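Local atomic coordinates of NikO protein (Streptomyces tendae, PDB entry 4FQD), a protein that acts as an enolpyruvyl transferase essential in nikkomycin biosynthesis and belongs to the MurA branch of the EPSP synthase family. Residues A[35-40]-A[51-56]; A[41-46]-A[222-227]; A[66-71]-A[103-108]; A[114-119]-A[200-205]. The protein carries 4 engineered substitutions. One frame throughout, in Å; residues are numbered along the deposited sequence.

Contact 1: residues A[35-40]-A[51-56]; sequences HSLVTT and VRIENC. Engineered in segment 51-56: R52 (natural residue Pro).
The carbonyl oxygen S36 O is gripped twice by T40, the residue whose methyl faces I53. T40 OG1 donates to S36 O over 2.7 Å, from above the carbonyl plane, while T40 N reaches the same oxygen from the opposite face, 2.9 Å away. The hydroxyl is thus spent inside helix 34-44, and the other branch, CG2, lies anti to the backbone N (OG1 has chi1 -59°) and meets I53 CD1 tip to tip at 3.8 Å. L37 crosses I53 at about a right angle; its CD1 lies 3.8 Å from C56 SG and slightly farther from I53 CD1. The axes of helix segment 35-40 and strand 51-54 run antiparallel (176°), 10.7 Å apart at closest approach, a worked case of a helix laid on the inner side of a sheet in the inverse barrel of this family. F85 of the adjoining strand 84-88 touches L37 and C56 as well. With an alanine here in place of T40, S36 O would probably lose the bond from this hydroxyl and I53 CD1 a methyl to rest on. No hydrogen bond spans the interface, which implies that helix and sheet are joined here by methyl and sulfur packing, the threonine polarity being met within its own helix.

Contact 2: residues A[41-46]-A[222-227]; sequences VAAAAT and TDMVTV
A43 turns its methyl toward helix 219-231, where it meets two side chains one turn apart, M224 and V227, in directions about at right angles to each other. A43 CB touches V227 CG1 at 3.9 Å, and it lies 4.0 Å from M224 CG, the middle of a long chain. The two partners approach differently. V227 points from its backbone at the alanine, and CG1, anti to the backbone N (chi1 172°), does the touching. M224 instead runs alongside: CG continues anti to the backbone N, and the chain stays extended until a bend at chi3 (68°) carries CE farther from A43, in company with L200 and L201 of helix 192-204. The contact joins two helices of the inverse alpha/beta barrel of the EPSP synthase family, in which sheets lie outside and helices gather within. The methyl of A43, the only side chain of 41-46 to touch segment 222-227, goes with a spacing of 6.8 Å between A43 CA and M224 CA. A42 and A44, turned to the flanks of A43, meet L201 and V51 respectively. Past the methyl, the carbonyl of A43 serves its own chain: T46 OG1 donates to A43 O over 2.8 Å, tilted from the carbonyl plane. Next to M224 in the chain, D223 forms a salt bridge with R292.

Contact 3: residues A[66-71]-A[103-108]; sequences GEIFRA and GRIHGS
The connection between helices 99-102 and 112-118 passes beside helix 60-71, and this contact is where its turn meets that helix within the inverse barrel of the EPSP synthase family. I68 supplies the touching tip. Its CG1 lies anti to the carbonyl carbon (chi1 -70°) and the chain then runs on extended, which pushes CD1 out from the helix toward the loop. There CD1 lies 4.1 Å from S108 CB and 4.4 Å from I105 CD1, so that one methyl bridges a serine methylene and an isoleucine tip. S108 offers carbon and not oxygen to I68: its OG hydrogen-bonds to V102 O at the end of helix 99-102. I105 also packs on V64 and L65 of helix 60-71, while I68 rests on L101 and L111, so the loop is seated on the helix over more than one turn. Toward the surface, E67 OE1 and R104 NE carry opposite charges 5.1 Å apart, too far to count as a salt bridge, though a mild attraction is likely. With no hydrogen bond crossing between them, the chemistry implies apolar packing between helix and loop and polar self-sufficiency behind it: the serine oxygen is satisfied by the backbone at the end of the preceding helix, and its carbon is given to the core.

Contact 4: residues A[114-119]-A[200-205]; sequences ALVSRN and LLMGAV
S117 lays its CH2-OH over the beta-branch of V205, with S117 OG 3.3 Å from V205 CB and S117 CB 3.8 Å from V205 CG2. The pair marks where the C-terminal ends of helices 112-118 and 192-204 come together in the helical interior of the inverse alpha/beta barrel. V205 is the first residue to leave helical geometry after helix 192-204, and the CA atoms of S117 and V205 are 6.5 Å apart. The serine hydroxyl stands anti to its own nitrogen (chi1 176°), a rotation that sends OG across to the valine; from there it donates to V205 O, but weakly, at 3.5 Å, so the oxygen is held mainly by packing against the valine, with only a weak bond to the carbonyl. P250 touches S117 as well, giving the serine a second neighbour. One turn back along helix 192-204, M202 has F151 beside it, and its carbonyl accepts from T206 OG1. Its side chain turns the same way at all three torsions (chi1 -69°), and this folding swings the sulfur around toward helix 112-118, where M202 SD stops 4.3 Å from V116 CG1.

Helix 34-44 ties the set together: contact 1 uses its first part and contact 2 its second, with centres 8 Å apart, and T40 CG2 lies 3.7 Å from V227 CG2. Contact 3 joins from the side through F69, whose CE1 is 3.5 Å from V41 CG1, and through G107 CA, 3.6 Å from V38 CG1. Contact 4 meets the residues at the end of segment 41-46, T46 CB being 3.7 Å from V205 CG1, with its centre 12 Å from that of contact 2. Contacts 3 and 4 do not touch, their nearest atoms being about 6 Å apart. All four pack one lobe; in this family the active site generally lies in the cleft between two such lobes.

Contact 1: residues A[35-40]-A[51-56]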
loop_
_atom_site.group_PDB
_atom_site.type_symbol
_atom_site.label_atom_id
_atom_site.label_comp_id
_atom_site.label_asym_id
_atom_site.label_seq_id
_atom_site.Cartn_x
_atom_site.Cartn_y
_atom_site.Cartn_z
ATOM N N HIS A 35 23.203 4.250 10.250
ATOM C CA HIS A 35 23.146 5.102 9.068
ATOM C C HIS A 35 23.489 6.559 9.382
ATOM O O HIS A 35 24.059 7.261 8.547
ATOM C CB HIS A 35 21.778 4.984 8.395
ATOM C CG HIS A 35 21.471 3.604 7.900
ATOM N ND1 HIS A 35 20.288 2.955 8.184
ATOM C CD2 HIS A 35 22.196 2.748 7.142
ATOM C CE1 HIS A 35 20.298 1.760 7.624
ATOM N NE2 HIS A 35 21.444 1.608 6.983
ATOM N N SER A 36 23.148 7.007 10.587
ATOM C CA SER A 36 23.511 8.350 11.031
ATOM C C SER A 36 25.010 8.435 11.284
ATOM O O SER A 36 25.631 9.475 11.066
ATOM C CB SER A 36 22.751 8.732 12.300
ATOM O OG SER A 36 21.382 8.958 12.026
ATOM N N LEU A 37 25.579 7.330 11.755
ATOM C CA LEU A 37 27.016 7.237 11.971
ATOM C C LEU A 37 27.768 7.443 10.663
ATOM O O LEU A 37 28.759 8.169 10.615
ATOM C CB LEU A 37 27.371 5.876 12.568
ATOM C CG LEU A 37 28.853 5.502 12.567
ATOM C CD1 LEU A 37 29.666 6.483 13.393
ATOM C CD2 LEU A 37 29.034 4.091 13.082
ATOM N N VAL A 38 27.286 6.799 9.606
ATOM C CA VAL A 38 27.891 6.916 8.285
ATOM C C VAL A 38 27.874 8.358 7.787
ATOM O O VAL A 38 28.899 8.886 7.355
ATOM C CB VAL A 38 27.174 6.016 7.258
ATOM C CG1 VAL A 38 27.600 6.370 5.841
ATOM C CG2 VAL A 38 27.444 4.548 7.560
ATOM N N THR A 39 26.709 8.994 7.860
ATOM C CA THR A 39 26.546 10.354 7.357
ATOM C C THR A 39 27.290 11.387 8.202
ATOM O O THR A 39 27.763 12.397 7.683
ATOM C CB THR A 39 25.061 10.746 7.252
ATOM O OG1 THR A 39 24.414 10.516 8.509
ATOM C CG2 THR A 39 24.371 9.923 6.177
ATOM N N THR A 40 27.391 11.134 9.503
ATOM C CA THR A 40 28.125 12.024 10.394
ATOM C C THR A 40 29.621 11.946 10.101
ATOM O O THR A 40 30.310 12.966 10.044
ATOM C CB THR A 40 27.875 11.683 11.874
ATOM O OG1 THR A 40 26.473 11.775 12.156
ATOM C CG2 THR A 40 28.632 12.641 12.782
ATOM N N VAL A 51 35.500 15.705 15.264
ATOM C CA VAL A 51 34.087 15.435 15.500
ATOM C C VAL A 51 33.918 14.311 16.516
ATOM O O VAL A 51 34.281 13.164 16.252
ATOM C CB VAL A 51 33.360 15.058 14.197
ATOM C CG1 VAL A 51 31.921 14.651 14.485
ATOM C CG2 VAL A 51 33.407 16.217 13.215
ATOM N N ARG A 52 33.374 14.648 17.681
ATOM C CA ARG A 52 33.152 13.660 18.727
ATOM C C ARG A 52 31.758 13.056 18.627
ATOM O O ARG A 52 30.754 13.752 18.784
ATOM C CB ARG A 52 33.363 14.273 20.112
ATOM C CG ARG A 52 33.229 13.265 21.238
ATOM C CD ARG A 52 33.481 13.885 22.598
ATOM N NE ARG A 52 33.464 12.871 23.648
ATOM C CZ ARG A 52 33.576 13.133 24.945
ATOM N NH1 ARG A 52 33.712 14.384 25.361
ATOM N NH2 ARG A 52 33.549 12.142 25.828
ATOM N N ILE A 53 31.703 11.754 18.370
ATOM C CA ILE A 53 30.436 11.064 18.175
ATOM C C ILE A 53 30.095 10.177 19.366
ATOM O O ILE A 53 30.665 9.099 19.533
ATOM C CB ILE A 53 30.465 10.203 16.899
ATOM C CG1 ILE A 53 30.952 11.031 15.709
ATOM C CG2 ILE A 53 29.095 9.615 16.622
ATOM C CD1 ILE A 53 31.085 10.240 14.427
ATOM N N GLU A 54 29.164 10.636 20.196
ATOM C CA GLU A 54 28.721 9.857 21.345
ATOM C C GLU A 54 27.612 8.893 20.942
ATOM O O GLU A 54 26.996 9.054 19.887
ATOM C CB GLU A 54 28.250 10.775 22.473
ATOM C CG GLU A 54 29.284 11.800 22.898
ATOM C CD GLU A 54 29.287 12.036 24.394
ATOM O OE1 GLU A 54 28.722 11.199 25.128
ATOM O OE2 GLU A 54 29.857 13.056 24.835
ATOM N N ASN A 55 27.362 7.900 21.792
ATOM C CA ASN A 55 26.405 6.838 21.496
ATOM C C ASN A 55 26.715 6.185 20.152
ATOM O O ASN A 55 25.826 5.968 19.331
ATOM C CB ASN A 55 24.966 7.366 21.527
ATOM C CG ASN A 55 23.932 6.252 21.534
ATOM O OD1 ASN A 55 24.161 5.179 22.092
ATOM N ND2 ASN A 55 22.790 6.501 20.904
ATOM N N CYS A 56 27.992 5.895 19.928
ATOM C CA CYS A 56 28.422 5.277 18.682
ATOM C C CYS A 56 28.369 3.759 18.789
ATOM O O CYS A 56 28.927 3.178 19.719
ATOM C CB CYS A 56 29.835 5.734 18.310
ATOM S SG CYS A 56 30.460 5.027 16.768
#

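Contact 2: residues A[41-46]-A[222-227]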
loop_
_atom_site.group_PDB
_atom_site.type_symbol
_atom_site.label_atom_id
_atom_site.label_comp_id
_atom_site.label_asym_id
_atom_site.label_seq_id
_atom_site.Cartn_x
_atom_site.Cartn_y
_atom_site.Cartn_z
ATOM N N VAL A 41 30.113 10.727 9.913
ATOM C CA VAL A 41 31.509 10.504 9.564
ATOM C C VAL A 41 31.807 11.066 8.177
ATOM O O VAL A 41 32.859 11.668 7.951
ATOM C CB VAL A 41 31.865 9.001 9.619
ATOM C CG1 VAL A 41 33.186 8.726 8.920
ATOM C CG2 VAL A 41 31.911 8.521 11.062
ATOM N N ALA A 42 30.868 10.875 7.255
ATOM C CA ALA A 42 31.007 11.383 5.893
ATOM C C ALA A 42 31.130 12.903 5.889
ATOM O O ALA A 42 31.926 13.469 5.139
ATOM C CB ALA A 42 29.828 10.944 5.040
ATOM N N ALA A 43 30.339 13.556 6.733
ATOM C CA ALA A 43 30.390 15.006 6.867
ATOM C C ALA A 43 31.693 15.436 7.530
ATOM O O ALA A 43 32.236 16.497 7.227
ATOM C CB ALA A 43 29.198 15.505 7.664
ATOM N N ALA A 44 32.188 14.600 8.437
ATOM C CA ALA A 44 33.434 14.875 9.143
ATOM C C ALA A 44 34.637 14.759 8.213
ATOM O O ALA A 44 35.642 15.446 8.392
ATOM C CB ALA A 44 33.587 13.934 10.327
ATOM N N ALA A 45 34.522 13.889 7.215
ATOM C CA ALA A 45 35.609 13.647 6.273
ATOM C C ALA A 45 35.880 14.861 5.390
ATOM O O ALA A 45 36.954 14.981 4.798
ATOM C CB ALA A 45 35.304 12.429 5.418
ATOM N N THR A 46 34.903 15.757 5.302
ATOM C CA THR A 46 35.033 16.953 4.481
ATOM C C THR A 46 35.619 18.111 5.280
ATOM O O THR A 46 36.054 19.112 4.711
ATOM C CB THR A 46 33.667 17.401 3.930
ATOM O OG1 THR A 46 32.886 17.967 4.990
ATOM C CG2 THR A 46 32.919 16.226 3.321
ATOM N N THR A 222 18.647 14.047 8.146
ATOM C CA THR A 222 18.393 15.144 9.079
ATOM C C THR A 222 19.566 15.415 10.020
ATOM O O THR A 222 19.958 16.566 10.218
ATOM C CB THR A 222 17.109 14.887 9.905
ATOM O OG1 THR A 222 15.961 15.219 9.115
ATOM C CG2 THR A 222 17.096 15.729 11.175
ATOM N N ASP A 223 20.130 14.354 10.586
ATOM C CA ASP A 223 21.238 14.498 11.524
ATOM C C ASP A 223 22.521 14.979 10.850
ATOM O O ASP A 223 23.322 15.679 11.468
ATOM C CB ASP A 223 21.488 13.192 12.282
ATOM C CG ASP A 223 20.381 12.873 13.269
ATOM O OD1 ASP A 223 19.620 13.797 13.628
ATOM O OD2 ASP A 223 20.276 11.701 13.690
ATOM N N MET A 224 22.716 14.609 9.587
ATOM C CA MET A 224 23.890 15.059 8.849
ATOM C C MET A 224 23.820 16.563 8.604
ATOM O O MET A 224 24.843 17.250 8.594
ATOM C CB MET A 224 24.039 14.310 7.523
ATOM C CG MET A 224 25.346 14.616 6.801
ATOM S SD MET A 224 25.556 13.749 5.233
ATOM C CE MET A 224 24.287 14.522 4.239
ATOM N N VAL A 225 22.605 17.066 8.406
ATOM C CA VAL A 225 22.377 18.498 8.251
ATOM C C VAL A 225 22.838 19.243 9.497
ATOM O O VAL A 225 23.510 20.271 9.407
ATOM C CB VAL A 225 20.887 18.807 7.990
ATOM C CG1 VAL A 225 20.614 20.301 8.116
ATOM C CG2 VAL A 225 20.471 18.292 6.622
ATOM N N THR A 226 22.482 18.708 10.661
ATOM C CA THR A 226 22.880 19.300 11.933
ATOM C C THR A 226 24.398 19.283 12.096
ATOM O O THR A 226 24.991 20.251 12.572
ATOM C CB THR A 226 22.227 18.566 13.122
ATOM O OG1 THR A 226 20.801 18.614 12.988
ATOM C CG2 THR A 226 22.629 19.211 14.442
ATOM N N VAL A 227 25.023 18.183 11.687
ATOM C CA VAL A 227 26.473 18.048 11.775
ATOM C C VAL A 227 27.177 19.055 10.870
ATOM O O VAL A 227 28.115 19.732 11.294
ATOM C CB VAL A 227 26.932 16.621 11.418
ATOM C CG1 VAL A 227 28.451 16.556 11.324
ATOM C CG2 VAL A 227 26.414 15.626 12.443
#

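Contact 3: residues A[66-71]-A[103-108]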
loop_
_atom_site.group_PDB
_atom_site.type_symbol
_atom_site.label_atom_id
_atom_site.label_comp_id
_atom_site.label_asym_id
_atom_site.label_seq_id
_atom_site.Cartn_x
_atom_site.Cartn_y
_atom_site.Cartn_z
ATOM N N GLY A 66 36.982 3.824 10.868
ATOM C CA GLY A 66 38.102 4.229 11.696
ATOM C C GLY A 66 39.428 3.886 11.048
ATOM O O GLY A 66 40.378 4.665 11.106
ATOM N N GLU A 67 39.488 2.715 10.423
ATOM C CA GLU A 67 40.699 2.274 9.742
ATOM C C GLU A 67 40.943 3.089 8.478
ATOM O O GLU A 67 42.083 3.415 8.153
ATOM C CB GLU A 67 40.620 0.781 9.409
ATOM C CG GLU A 67 40.636 -0.129 10.629
ATOM C CD GLU A 67 40.416 -1.587 10.273
ATOM O OE1 GLU A 67 40.296 -1.895 9.069
ATOM O OE2 GLU A 67 40.361 -2.426 11.198
ATOM N N ILE A 68 39.865 3.418 7.770
ATOM C CA ILE A 68 39.959 4.224 6.556
ATOM C C ILE A 68 40.554 5.599 6.855
ATOM O O ILE A 68 41.411 6.091 6.118
ATOM C CB ILE A 68 38.581 4.385 5.875
ATOM C CG1 ILE A 68 38.122 3.051 5.279
ATOM C CG2 ILE A 68 38.633 5.450 4.791
ATOM C CD1 ILE A 68 36.753 3.110 4.631
ATOM N N PHE A 69 40.103 6.208 7.948
ATOM C CA PHE A 69 40.608 7.511 8.369
ATOM C C PHE A 69 42.110 7.479 8.645
ATOM O O PHE A 69 42.864 8.296 8.116
ATOM C CB PHE A 69 39.857 7.999 9.610
ATOM C CG PHE A 69 38.697 8.901 9.303
ATOM C CD1 PHE A 69 37.632 8.450 8.540
ATOM C CD2 PHE A 69 38.666 10.199 9.787
ATOM C CE1 PHE A 69 36.563 9.281 8.258
ATOM C CE2 PHE A 69 37.600 11.034 9.508
ATOM C CZ PHE A 69 36.545 10.573 8.743
ATOM N N ARG A 70 42.539 6.527 9.468
ATOM C CA ARG A 70 43.948 6.408 9.830
ATOM C C ARG A 70 44.820 6.032 8.635
ATOM O O ARG A 70 45.982 6.429 8.557
ATOM C CB ARG A 70 44.129 5.389 10.958
ATOM C CG ARG A 70 43.512 5.810 12.282
ATOM C CD ARG A 70 43.830 4.809 13.381
ATOM N NE ARG A 70 43.301 3.481 13.083
ATOM C CZ ARG A 70 42.114 3.043 13.488
ATOM N NH1 ARG A 70 41.328 3.828 14.214
ATOM N NH2 ARG A 70 41.713 1.820 13.170
ATOM N N ALA A 71 44.253 5.269 7.704
ATOM C CA ALA A 71 44.984 4.848 6.514
ATOM C C ALA A 71 45.240 6.024 5.577
ATOM O O ALA A 71 46.165 5.992 4.764
ATOM C CB ALA A 71 44.229 3.743 5.788
ATOM N N GLY A 103 35.932 -1.435 0.271
ATOM C CA GLY A 103 34.823 -2.261 -0.171
ATOM C C GLY A 103 34.200 -3.111 0.921
ATOM O O GLY A 103 33.213 -3.807 0.685
ATOM N N ARG A 104 34.777 -3.059 2.119
ATOM C CA ARG A 104 34.262 -3.822 3.252
ATOM C C ARG A 104 32.900 -3.309 3.710
ATOM O O ARG A 104 32.076 -4.076 4.210
ATOM C CB ARG A 104 35.250 -3.790 4.421
ATOM C CG ARG A 104 36.504 -4.619 4.202
ATOM C CD ARG A 104 37.516 -4.405 5.315
ATOM N NE ARG A 104 37.064 -4.966 6.585
ATOM C CZ ARG A 104 37.381 -6.183 7.016
ATOM N NH1 ARG A 104 38.156 -6.967 6.281
ATOM N NH2 ARG A 104 36.926 -6.615 8.183
ATOM N N ILE A 105 32.668 -2.011 3.539
ATOM C CA ILE A 105 31.414 -1.400 3.962
ATOM C C ILE A 105 30.762 -0.581 2.851
ATOM O O ILE A 105 31.405 -0.220 1.865
ATOM C CB ILE A 105 31.607 -0.496 5.194
ATOM C CG1 ILE A 105 32.648 0.585 4.901
ATOM C CG2 ILE A 105 32.015 -1.322 6.404
ATOM C CD1 ILE A 105 32.827 1.575 6.028
ATOM N N HIS A 106 29.477 -0.295 3.026
ATOM C CA HIS A 106 28.719 0.496 2.066
ATOM C C HIS A 106 28.873 1.987 2.352
ATOM O O HIS A 106 28.758 2.819 1.453
ATOM C CB HIS A 106 27.242 0.099 2.114
ATOM C CG HIS A 106 26.359 0.937 1.242
ATOM N ND1 HIS A 106 25.610 1.984 1.732
ATOM C CD2 HIS A 106 26.102 0.877 -0.085
ATOM C CE1 HIS A 106 24.931 2.538 0.742
ATOM N NE2 HIS A 106 25.211 1.884 -0.371
ATOM N N GLY A 107 29.144 2.314 3.612
ATOM C CA GLY A 107 29.238 3.698 4.042
ATOM C C GLY A 107 30.421 4.462 3.476
ATOM O O GLY A 107 30.466 5.690 3.551
ATOM N N SER A 108 31.379 3.738 2.907
ATOM C CA SER A 108 32.565 4.360 2.330
ATOM C C SER A 108 32.223 5.144 1.067
ATOM O O SER A 108 32.985 6.010 0.637
ATOM C CB SER A 108 33.626 3.302 2.022
ATOM O OG SER A 108 33.151 2.366 1.071
#

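Contact 4: residues A[114-119]-A[200-205]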
loop_
_atom_site.group_PDB
_atom_site.type_symbol
_atom_site.label_atom_id
_atom_site.label_comp_id
_atom_site.label_asym_id
_atom_site.label_seq_id
_atom_site.Cartn_x
_atom_site.Cartn_y
_atom_site.Cartn_z
ATOM N N ALA A 114 34.112 14.065 -0.064
ATOM C CA ALA A 114 35.276 14.556 0.665
ATOM C C ALA A 114 36.554 14.359 -0.144
ATOM O O ALA A 114 37.407 15.244 -0.197
ATOM C CB ALA A 114 35.390 13.862 2.011
ATOM N N LEU A 115 36.676 13.194 -0.770
ATOM C CA LEU A 115 37.860 12.853 -1.552
ATOM C C LEU A 115 38.002 13.735 -2.789
ATOM O O LEU A 115 39.073 14.280 -3.052
ATOM C CB LEU A 115 37.815 11.381 -1.970
ATOM C CG LEU A 115 37.833 10.338 -0.850
ATOM C CD1 LEU A 115 37.603 8.943 -1.411
ATOM C CD2 LEU A 115 39.146 10.399 -0.085
ATOM N N VAL A 116 36.917 13.874 -3.542
ATOM C CA VAL A 116 36.954 14.607 -4.803
ATOM C C VAL A 116 37.129 16.110 -4.580
ATOM O O VAL A 116 37.604 16.825 -5.461
ATOM C CB VAL A 116 35.690 14.334 -5.657
ATOM C CG1 VAL A 116 34.521 15.180 -5.182
ATOM C CG2 VAL A 116 35.972 14.596 -7.126
ATOM N N SER A 117 36.761 16.582 -3.394
ATOM C CA SER A 117 36.832 18.004 -3.088
ATOM C C SER A 117 38.174 18.370 -2.468
ATOM O O SER A 117 38.599 19.523 -2.523
ATOM C CB SER A 117 35.696 18.403 -2.146
ATOM O OG SER A 117 35.809 19.759 -1.760
ATOM N N ARG A 118 38.836 17.381 -1.880
ATOM C CA ARG A 118 40.098 17.613 -1.192
ATOM C C ARG A 118 41.295 17.346 -2.099
ATOM O O ARG A 118 42.314 18.033 -2.015
ATOM C CB ARG A 118 40.190 16.733 0.055
ATOM C CG ARG A 118 41.043 17.320 1.160
ATOM C CD ARG A 118 41.109 16.396 2.364
ATOM N NE ARG A 118 41.327 17.145 3.596
ATOM C CZ ARG A 118 40.396 17.340 4.524
ATOM N NH1 ARG A 118 40.678 18.039 5.615
ATOM N NH2 ARG A 118 39.186 16.825 4.368
ATOM N N ASN A 119 41.168 16.347 -2.966
ATOM C CA ASN A 119 42.277 15.935 -3.817
ATOM C C ASN A 119 42.026 16.196 -5.297
ATOM O O ASN A 119 42.952 16.165 -6.107
ATOM C CB ASN A 119 42.593 14.454 -3.593
ATOM C CG ASN A 119 42.825 14.123 -2.131
ATOM O OD1 ASN A 119 43.203 14.986 -1.339
ATOM N ND2 ASN A 119 42.602 12.867 -1.766
ATOM N N LEU A 200 23.918 16.880 -0.601
ATOM C CA LEU A 200 24.142 17.731 0.561
ATOM C C LEU A 200 25.630 17.902 0.838
ATOM O O LEU A 200 26.101 19.014 1.076
ATOM C CB LEU A 200 23.443 17.158 1.792
ATOM C CG LEU A 200 22.020 17.649 2.043
ATOM C CD1 LEU A 200 21.396 16.883 3.191
ATOM C CD2 LEU A 200 22.026 19.139 2.337
ATOM N N LEU A 201 26.362 16.793 0.805
ATOM C CA LEU A 201 27.804 16.817 1.014
ATOM C C LEU A 201 28.498 17.636 -0.067
ATOM O O LEU A 201 29.369 18.455 0.227
ATOM C CB LEU A 201 28.366 15.395 1.044
ATOM C CG LEU A 201 28.006 14.546 2.266
ATOM C CD1 LEU A 201 28.450 13.105 2.070
ATOM C CD2 LEU A 201 28.627 15.131 3.523
ATOM N N MET A 202 28.102 17.412 -1.317
ATOM C CA MET A 202 28.669 18.143 -2.446
ATOM C C MET A 202 28.365 19.633 -2.350
ATOM O O MET A 202 29.188 20.467 -2.719
ATOM C CB MET A 202 28.139 17.588 -3.770
ATOM C CG MET A 202 28.635 16.192 -4.107
ATOM S SD MET A 202 30.431 16.100 -4.237
ATOM C CE MET A 202 30.732 17.218 -5.604
ATOM N N GLY A 203 27.177 19.958 -1.851
ATOM C CA GLY A 203 26.762 21.342 -1.710
ATOM C C GLY A 203 27.585 22.103 -0.690
ATOM O O GLY A 203 27.806 23.305 -0.833
ATOM N N ALA A 204 28.047 21.399 0.338
ATOM C CA ALA A 204 28.810 22.023 1.414
ATOM C C ALA A 204 30.271 22.252 1.033
ATOM O O ALA A 204 30.911 23.180 1.527
ATOM C CB ALA A 204 28.713 21.193 2.685
ATOM N N VAL A 205 30.795 21.400 0.155
ATOM C CA VAL A 205 32.187 21.505 -0.269
ATOM C C VAL A 205 32.315 22.251 -1.593
ATOM O O VAL A 205 33.357 22.201 -2.248
ATOM C CB VAL A 205 32.845 20.118 -0.404
ATOM C CG1 VAL A 205 32.915 19.430 0.952
ATOM C CG2 VAL A 205 32.085 19.262 -1.405
#